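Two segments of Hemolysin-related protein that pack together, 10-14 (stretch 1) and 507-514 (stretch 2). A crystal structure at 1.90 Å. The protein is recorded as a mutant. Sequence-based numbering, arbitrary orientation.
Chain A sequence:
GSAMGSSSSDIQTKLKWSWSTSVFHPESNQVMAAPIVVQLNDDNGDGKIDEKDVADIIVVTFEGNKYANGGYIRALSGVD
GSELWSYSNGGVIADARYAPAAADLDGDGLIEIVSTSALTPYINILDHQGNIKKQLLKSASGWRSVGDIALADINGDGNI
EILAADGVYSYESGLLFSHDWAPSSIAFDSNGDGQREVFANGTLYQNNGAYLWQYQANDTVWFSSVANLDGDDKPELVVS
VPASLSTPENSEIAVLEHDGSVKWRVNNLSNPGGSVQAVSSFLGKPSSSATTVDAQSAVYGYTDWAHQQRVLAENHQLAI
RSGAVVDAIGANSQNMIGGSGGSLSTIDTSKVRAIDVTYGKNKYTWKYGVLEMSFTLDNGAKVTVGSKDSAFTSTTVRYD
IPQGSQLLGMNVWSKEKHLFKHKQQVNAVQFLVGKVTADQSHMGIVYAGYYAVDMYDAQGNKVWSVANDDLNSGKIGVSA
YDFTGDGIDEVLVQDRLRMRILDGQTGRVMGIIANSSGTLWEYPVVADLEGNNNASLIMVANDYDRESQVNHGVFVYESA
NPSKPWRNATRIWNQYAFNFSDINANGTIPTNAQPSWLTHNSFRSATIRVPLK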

# COMPACT_ATOMS: atom_id res chain seq x y z
N ASP A 10 -8.92 -3.52 25.46
CA ASP A 10 -8.79 -2.11 25.14
C ASP A 10 -7.32 -1.71 25.02
O ASP A 10 -6.44 -2.39 25.54
CB ASP A 10 -9.48 -1.25 26.20
N ILE A 11 -7.08 -0.61 24.33
CA ILE A 11 -5.73 -0.08 24.14
C ILE A 11 -5.57 1.08 25.11
O ILE A 11 -6.26 2.09 25.00
CB ILE A 11 -5.50 0.35 22.68
CG1 ILE A 11 -5.57 -0.88 21.77
CG2 ILE A 11 -4.15 1.06 22.53
CD1 ILE A 11 -5.86 -0.55 20.33
N GLN A 12 -4.65 0.91 26.06
CA GLN A 12 -4.38 1.91 27.09
C GLN A 12 -3.26 2.84 26.62
O GLN A 12 -2.21 2.37 26.18
CB GLN A 12 -3.98 1.24 28.40
CG GLN A 12 -4.94 0.17 28.89
CD GLN A 12 -5.92 0.71 29.91
OE1 GLN A 12 -6.91 1.36 29.55
NE2 GLN A 12 -5.66 0.45 31.18
N THR A 13 -3.48 4.14 26.77
CA THR A 13 -2.54 5.14 26.29
C THR A 13 -2.20 6.12 27.40
O THR A 13 -2.93 6.27 28.38
CB THR A 13 -3.10 5.92 25.09
OG1 THR A 13 -4.28 6.63 25.49
CG2 THR A 13 -3.45 4.97 23.95
N LYS A 14 -1.07 6.81 27.21
CA LYS A 14 -0.66 7.90 28.08
C LYS A 14 0.05 8.93 27.22
O LYS A 14 0.64 8.60 26.19
CB LYS A 14 0.25 7.43 29.22
CG LYS A 14 1.63 6.96 28.79
CD LYS A 14 2.44 6.44 29.97
CE LYS A 14 3.84 6.02 29.54
NZ LYS A 14 4.59 5.38 30.66
N GLY A 507 -15.39 -2.95 13.98
CA GLY A 507 -15.64 -1.58 14.34
C GLY A 507 -15.73 -1.31 15.83
O GLY A 507 -15.91 -0.15 16.23
N ARG A 508 -15.60 -2.34 16.67
CA ARG A 508 -15.67 -2.13 18.12
C ARG A 508 -14.67 -1.06 18.55
O ARG A 508 -13.51 -1.07 18.12
CB ARG A 508 -15.39 -3.45 18.85
CG ARG A 508 -15.53 -3.35 20.36
CD ARG A 508 -15.22 -4.69 21.05
NE ARG A 508 -13.78 -4.90 21.21
CZ ARG A 508 -13.05 -4.34 22.17
NH1 ARG A 508 -13.61 -3.53 23.06
NH2 ARG A 508 -11.75 -4.60 22.25
N VAL A 509 -15.12 -0.14 19.40
CA VAL A 509 -14.25 0.91 19.91
C VAL A 509 -13.27 0.31 20.91
O VAL A 509 -13.68 -0.27 21.92
CB VAL A 509 -15.07 2.05 20.54
CG1 VAL A 509 -14.14 3.13 21.12
CG2 VAL A 509 -16.02 2.66 19.52
N MET A 510 -11.97 0.48 20.65
CA MET A 510 -10.93 -0.08 21.49
C MET A 510 -10.14 0.96 22.27
O MET A 510 -9.39 0.60 23.18
CB MET A 510 -9.96 -0.90 20.64
CG MET A 510 -10.63 -2.05 19.90
SD MET A 510 -9.50 -2.86 18.78
CE MET A 510 -8.40 -3.66 19.95
N GLY A 511 -10.29 2.24 21.94
CA GLY A 511 -9.62 3.30 22.65
C GLY A 511 -10.26 4.62 22.30
O GLY A 511 -10.77 4.80 21.19
N ILE A 512 -10.25 5.54 23.25
CA ILE A 512 -10.84 6.87 23.09
C ILE A 512 -9.88 7.88 23.71
O ILE A 512 -9.45 7.71 24.85
CB ILE A 512 -12.22 6.98 23.77
CG1 ILE A 512 -13.17 5.91 23.25
CG2 ILE A 512 -12.81 8.38 23.53
CD1 ILE A 512 -14.47 5.81 24.03
N ILE A 513 -9.58 8.94 22.97
CA ILE A 513 -8.73 10.02 23.44
C ILE A 513 -9.44 11.33 23.13
O ILE A 513 -9.83 11.57 21.99
CB ILE A 513 -7.35 9.99 22.75
CG1 ILE A 513 -6.56 8.77 23.22
CG2 ILE A 513 -6.57 11.28 23.02
CD1 ILE A 513 -5.27 8.51 22.45
N ALA A 514 -9.61 12.17 24.15
CA ALA A 514 -10.21 13.48 23.94
C ALA A 514 -9.29 14.32 23.06
O ALA A 514 -8.12 14.54 23.40
CB ALA A 514 -10.45 14.17 25.29

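A single backbone hydrogen bond anchors this contact, which joins parts of the chain almost 500 residues apart. The amide N of Ile11 donates to the carbonyl O of Met510 at 2.9 Å, and an N-H...O angle of 173° makes it nearly straight. Because it is made by main-chain atoms, it fixes the register without asking for any particular side chain: the CA atoms of Asp10 and Met510 lie 4.7 Å apart, those of Ile11 and Gly511 5.4 Å. The two segments run in nearly the same direction, 18° apart, yet no second hydrogen bond follows between them.

One apolar side-chain pair, Ile11 with Met510, lies beside it. These residues give up the largest areas, 56 and 71 Å² of a modest total of 261 Å². Both CA-to-CB bonds point sideways, so the side chains meet beside the backbone pairing: CD1 of Ile11 comes 4.0 Å from CE of Met510. Ile11 reaches there with chi1 m and chi2 t; Met510, also m then t, turns at its last torsion to p, bringing its terminal methyl to the isoleucine. A long, flexible, unbranched thioether suits this buried position, and the branched isoleucine offers it a compact apolar partner.

Farther along, Thr13 and Ile513 point toward the opposing stretch and touch through OG1 of Thr13 and CD1 of Ile513, 3.7 Å apart. This is a van der Waals contact. Threonine combines a methyl with a hydroxyl, a reasonable mixture for a partly exposed site, while the larger hydrocarbon of Ile513 is buried.

Between these side-chain contacts lies Gly511, whose CA is 4.3 Å from Ile11 O. A CB in ideal position here would point toward stretch 1 and sit 3.5 Å from that same oxygen; glycine puts no side chain there. Gly507 makes no contact; its positive phi of 80° and psi of -1° would jam a CB against the preceding carbonyl, reason enough for glycine.

At the margin, Arg508 NH2 comes 4.4 Å from Asp10 N, which lies at the guanidinium edge. The Asp10 carboxylate is not modelled, so no ionic pairing can be read here. Gln12 and Lys14 have CA-to-CB bonds directed away and bury nothing against stretch 2, polar choices that fit their exposed positions. The rule is economical: one straight backbone bond sets the register, and one apolar pair and a threonine-isoleucine contact add to it.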